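Local atomic coordinates of nitrite oxidoreductase subunit A (Kuenenia stuttgartiensis, PDB entry 7B04), a protein that belongs to the molybdopterin oxidoreductase family and carries a molybdenum atom, two MD1 molecules and an iron/sulfur cluster. Residues Asn937-Met949 with Ala1108-Asp1120. Residues are numbered along the deposited sequence; the frame is centred on the assembly and turned at random.
Sequences NNFGDPYRMDKRM and AENGGMGGKGVWD
Arg948 reaches from its loop into the glycine-rich turn that follows strand 1102-1109. Arg948 NH1 donates to Asn1110 O at 2.9 Å. The bond is nearly straight (170°) and lies in the guanidinium plane. Arg948 NH1 also forms a salt bridge with Glu1109 OE2 at 3.0 Å, the two planar groups being turned 59° apart. Gly1115 N lies over one guanidinium face. A bend at chi3 turns the head back toward Asp946, whose OD1 accepts from Arg948 NE at 3.3 Å through its syn lone pair. Asp946 also pairs with Arg1004, and Glu1109 with Arg1052. A water links Asp946 OD2 to Gly1111 O.

The buried end is aromatic. Phe939 CE1 sits over one face of the Trp1119 indole, 3.4 Å from CE2, with the ring planes at 59°. Asn938 O meets the indole edge. Asn938 itself hydrogen-bonds Gly145 of subunit B through its OD1.

The other side is looser and partly exposed. The turn at chi2 places the Met1113 sulfur by Asp946, and chi3 sets where CE lies. Met1113 SD lies 3.4 Å from Asp946 CA, and Met1113 CE touches Met945 CB at 4.0 Å. Gly1114 is exposed beside it.

The contact joins two loops next to the six-stranded sheet, close to subunits B and C. The carboxylates of Asp946 and Glu1109 probably offset the arginine charge, and the NE and NH1 bonds limit rotation.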
loop_
_atom_site.group_PDB
_atom_site.type_symbol
_atom_site.label_atom_id
_atom_site.label_comp_id
_atom_site.label_asym_id
_atom_site.label_seq_id
_atom_site.Cartn_x
_atom_site.Cartn_y
_atom_site.Cartn_z
ATOM N N ASN B 937 -7.444 6.126 2.771
ATOM C CA ASN B 937 -8.044 7.436 2.976
ATOM C C ASN B 937 -8.259 7.723 4.459
ATOM O O ASN B 937 -8.288 6.815 5.293
ATOM C CB ASN B 937 -9.357 7.541 2.198
ATOM C CG ASN B 937 -10.360 6.504 2.607
ATOM O OD1 ASN B 937 -10.634 6.296 3.787
ATOM N ND2 ASN B 937 -10.874 5.798 1.624
ATOM N N ASN B 938 -8.492 9.002 4.757
ATOM C CA ASN B 938 -8.811 9.496 6.094
ATOM C C ASN B 938 -10.219 9.130 6.526
ATOM O O ASN B 938 -10.622 9.444 7.646
ATOM C CB ASN B 938 -8.674 11.023 6.173
ATOM C CG ASN B 938 -7.321 11.473 6.679
ATOM O OD1 ASN B 938 -6.553 10.695 7.239
ATOM N ND2 ASN B 938 -7.036 12.759 6.506
ATOM N N PHE B 939 -11.009 8.563 5.627
ATOM C CA PHE B 939 -12.420 8.381 5.910
ATOM C C PHE B 939 -12.870 6.933 6.029
ATOM O O PHE B 939 -14.048 6.700 6.317
ATOM C CB PHE B 939 -13.211 9.121 4.830
ATOM C CG PHE B 939 -12.691 10.509 4.600
ATOM C CD1 PHE B 939 -13.049 11.536 5.455
ATOM C CD2 PHE B 939 -11.792 10.775 3.579
ATOM C CE1 PHE B 939 -12.554 12.809 5.278
ATOM C CE2 PHE B 939 -11.291 12.049 3.395
ATOM C CZ PHE B 939 -11.673 13.067 4.246
ATOM N N GLY B 940 -11.956 5.967 5.945
ATOM C CA GLY B 940 -12.319 4.560 5.932
ATOM C C GLY B 940 -13.187 4.109 7.090
ATOM O O GLY B 940 -12.919 4.445 8.247
ATOM N N ASP B 941 -14.241 3.354 6.783
ATOM C CA ASP B 941 -15.147 2.823 7.793
ATOM C C ASP B 941 -15.835 1.576 7.248
ATOM O O ASP B 941 -16.559 1.653 6.247
ATOM C CB ASP B 941 -16.173 3.889 8.199
ATOM C CG ASP B 941 -17.207 3.375 9.194
ATOM O OD1 ASP B 941 -17.367 3.987 10.265
ATOM O OD2 ASP B 941 -17.885 2.380 8.903
ATOM N N PRO B 942 -15.630 0.412 7.870
ATOM C CA PRO B 942 -16.299 -0.802 7.380
ATOM C C PRO B 942 -17.805 -0.782 7.572
ATOM O O PRO B 942 -18.512 -1.477 6.832
ATOM C CB PRO B 942 -15.648 -1.919 8.207
ATOM C CG PRO B 942 -15.201 -1.239 9.461
ATOM C CD PRO B 942 -14.793 0.150 9.053
ATOM N N TYR B 943 -18.315 -0.008 8.530
ATOM C CA TYR B 943 -19.746 0.077 8.796
ATOM C C TYR B 943 -20.438 1.172 7.992
ATOM O O TYR B 943 -21.673 1.196 7.949
ATOM C CB TYR B 943 -19.985 0.312 10.291
ATOM C CG TYR B 943 -19.301 -0.699 11.186
ATOM C CD1 TYR B 943 -19.765 -2.005 11.272
ATOM C CD2 TYR B 943 -18.193 -0.346 11.946
ATOM C CE1 TYR B 943 -19.147 -2.931 12.091
ATOM C CE2 TYR B 943 -17.568 -1.267 12.767
ATOM C CZ TYR B 943 -18.049 -2.557 12.834
ATOM O OH TYR B 943 -17.433 -3.480 13.649
ATOM N N ARG B 944 -19.675 2.059 7.354
ATOM C CA ARG B 944 -20.205 3.134 6.514
ATOM C C ARG B 944 -21.270 3.953 7.246
ATOM O O ARG B 944 -22.433 4.020 6.844
ATOM C CB ARG B 944 -20.758 2.571 5.203
ATOM C CG ARG B 944 -19.706 1.958 4.299
ATOM C CD ARG B 944 -20.302 1.559 2.961
ATOM N NE ARG B 944 -20.725 2.725 2.189
ATOM C CZ ARG B 944 -21.994 3.060 1.983
ATOM N NH1 ARG B 944 -22.294 4.118 1.241
ATOM N NH2 ARG B 944 -22.966 2.321 2.498
ATOM N N MET B 945 -20.847 4.584 8.343
ATOM C CA MET B 945 -21.774 5.405 9.117
ATOM C C MET B 945 -22.256 6.615 8.323
ATOM O O MET B 945 -23.404 7.044 8.487
ATOM C CB MET B 945 -21.114 5.849 10.421
ATOM C CG MET B 945 -20.726 4.694 11.327
ATOM S SD MET B 945 -19.890 5.236 12.826
ATOM C CE MET B 945 -19.385 3.665 13.519
ATOM N N ASP B 946 -21.403 7.176 7.468
ATOM C CA ASP B 946 -21.802 8.241 6.551
ATOM C C ASP B 946 -22.191 7.573 5.238
ATOM O O ASP B 946 -21.329 7.116 4.484
ATOM C CB ASP B 946 -20.668 9.244 6.367
ATOM C CG ASP B 946 -21.092 10.484 5.597
ATOM O OD1 ASP B 946 -22.272 10.576 5.199
ATOM O OD2 ASP B 946 -20.236 11.369 5.392
ATOM N N LYS B 947 -23.496 7.508 4.962
ATOM C CA LYS B 947 -23.965 6.768 3.794
ATOM C C LYS B 947 -23.504 7.389 2.482
ATOM O O LYS B 947 -23.469 6.692 1.462
ATOM C CB LYS B 947 -25.487 6.614 3.837
ATOM C CG LYS B 947 -26.311 7.834 3.478
ATOM C CD LYS B 947 -27.787 7.445 3.455
ATOM C CE LYS B 947 -28.679 8.563 2.944
ATOM N NZ LYS B 947 -30.102 8.116 2.867
ATOM N N ARG B 948 -23.148 8.678 2.477
ATOM C CA ARG B 948 -22.656 9.305 1.251
ATOM C C ARG B 948 -21.359 8.661 0.774
ATOM O O ARG B 948 -21.023 8.738 -0.415
ATOM C CB ARG B 948 -22.422 10.796 1.477
ATOM C CG ARG B 948 -23.664 11.635 1.722
ATOM C CD ARG B 948 -23.267 13.074 1.990
ATOM N NE ARG B 948 -22.548 13.201 3.255
ATOM C CZ ARG B 948 -21.818 14.259 3.599
ATOM N NH1 ARG B 948 -21.702 15.287 2.771
ATOM N NH2 ARG B 948 -21.201 14.288 4.773
ATOM N N MET B 949 -20.618 8.051 1.687
ATOM C CA MET B 949 -19.361 7.396 1.359
ATOM C C MET B 949 -19.573 6.306 0.309
ATOM O O MET B 949 -20.453 5.447 0.485
ATOM C CB MET B 949 -18.767 6.831 2.640
ATOM C CG MET B 949 -17.535 6.040 2.462
ATOM S SD MET B 949 -16.989 5.489 4.085
ATOM C CE MET B 949 -15.239 5.625 3.846
ATOM N N ALA B 1108 -17.987 21.586 -2.826
ATOM C CA ALA B 1108 -19.134 20.833 -3.313
ATOM C C ALA B 1108 -20.183 20.583 -2.241
ATOM O O ALA B 1108 -21.365 20.877 -2.451
ATOM C CB ALA B 1108 -18.664 19.498 -3.900
ATOM N N GLU B 1109 -19.783 20.040 -1.093
ATOM C CA GLU B 1109 -20.720 19.692 -0.033
ATOM C C GLU B 1109 -19.976 19.703 1.294
ATOM O O GLU B 1109 -18.751 19.557 1.342
ATOM C CB GLU B 1109 -21.364 18.323 -0.299
ATOM C CG GLU B 1109 -22.479 17.928 0.659
ATOM C CD GLU B 1109 -23.112 16.600 0.294
ATOM O OE1 GLU B 1109 -22.696 16.003 -0.721
ATOM O OE2 GLU B 1109 -24.021 16.151 1.025
ATOM N N ASN B 1110 -20.734 19.880 2.376
ATOM C CA ASN B 1110 -20.136 19.938 3.702
ATOM C C ASN B 1110 -19.640 18.561 4.121
ATOM O O ASN B 1110 -20.268 17.539 3.830
ATOM C CB ASN B 1110 -21.150 20.462 4.720
ATOM C CG ASN B 1110 -21.471 21.930 4.519
ATOM O OD1 ASN B 1110 -20.581 22.742 4.267
ATOM N ND2 ASN B 1110 -22.748 22.276 4.623
ATOM N N GLY B 1111 -18.506 18.540 4.826
ATOM C CA GLY B 1111 -17.943 17.278 5.266
ATOM C C GLY B 1111 -18.680 16.640 6.425
ATOM O O GLY B 1111 -18.493 15.446 6.679
ATOM N N GLY B 1112 -19.508 17.409 7.137
ATOM C CA GLY B 1112 -20.251 16.851 8.253
ATOM C C GLY B 1112 -21.219 15.770 7.814
ATOM O O GLY B 1112 -21.684 15.740 6.674
ATOM N N MET B 1113 -21.474 14.834 8.726
ATOM C CA MET B 1113 -22.372 13.722 8.431
ATOM C C MET B 1113 -23.770 14.256 8.133
ATOM O O MET B 1113 -24.323 15.053 8.906
ATOM C CB MET B 1113 -22.406 12.741 9.595
ATOM C CG MET B 1113 -23.594 11.814 9.604
ATOM S SD MET B 1113 -23.108 10.150 9.094
ATOM C CE MET B 1113 -22.081 9.685 10.482
ATOM N N GLY B 1114 -24.315 13.842 6.985
ATOM C CA GLY B 1114 -25.594 14.310 6.507
ATOM C C GLY B 1114 -25.549 15.660 5.812
ATOM O O GLY B 1114 -26.611 16.213 5.479
ATOM N N GLY B 1115 -24.357 16.200 5.576
ATOM C CA GLY B 1115 -24.192 17.523 5.024
ATOM C C GLY B 1115 -24.343 18.650 6.022
ATOM O O GLY B 1115 -24.260 19.821 5.627
ATOM N N LYS B 1116 -24.559 18.343 7.296
ATOM C CA LYS B 1116 -24.755 19.356 8.316
ATOM C C LYS B 1116 -23.463 19.488 9.112
ATOM O O LYS B 1116 -22.963 18.499 9.673
ATOM C CB LYS B 1116 -25.944 19.004 9.215
ATOM N N GLY B 1117 -22.918 20.703 9.129
ATOM C CA GLY B 1117 -21.759 21.025 9.932
ATOM C C GLY B 1117 -20.478 20.528 9.286
ATOM O O GLY B 1117 -20.414 20.173 8.103
ATOM N N VAL B 1118 -19.451 20.433 10.115
ATOM C CA VAL B 1118 -18.113 20.134 9.635
ATOM C C VAL B 1118 -17.764 18.679 9.934
ATOM O O VAL B 1118 -18.360 18.022 10.789
ATOM C CB VAL B 1118 -17.068 21.095 10.237
ATOM C CG1 VAL B 1118 -16.601 20.607 11.593
ATOM C CG2 VAL B 1118 -15.916 21.214 9.322
ATOM N N TRP B 1119 -16.799 18.158 9.183
ATOM C CA TRP B 1119 -16.317 16.802 9.407
ATOM C C TRP B 1119 -15.853 16.640 10.851
ATOM O O TRP B 1119 -15.142 17.495 11.388
ATOM C CB TRP B 1119 -15.187 16.503 8.423
ATOM C CG TRP B 1119 -14.604 15.127 8.477
ATOM C CD1 TRP B 1119 -15.265 13.931 8.376
ATOM C CD2 TRP B 1119 -13.218 14.813 8.612
ATOM N NE1 TRP B 1119 -14.362 12.891 8.456
ATOM C CE2 TRP B 1119 -13.100 13.410 8.600
ATOM C CE3 TRP B 1119 -12.063 15.589 8.752
ATOM C CZ2 TRP B 1119 -11.868 12.766 8.723
ATOM C CZ3 TRP B 1119 -10.845 14.951 8.872
ATOM C CH2 TRP B 1119 -10.756 13.554 8.858
ATOM N N ASP B 1120 -16.275 15.541 11.476
ATOM C CA ASP B 1120 -16.184 15.403 12.929
ATOM C C ASP B 1120 -14.791 15.626 13.518
ATOM O O ASP B 1120 -14.703 16.296 14.561
ATOM C CB ASP B 1120 -16.700 14.016 13.347
ATOM C CG ASP B 1120 -18.189 13.856 13.141
ATOM O OD1 ASP B 1120 -18.909 14.873 13.221
ATOM O OD2 ASP B 1120 -18.642 12.714 12.912
HETATM O O HOH W 1 -19.113 12.414 7.452
#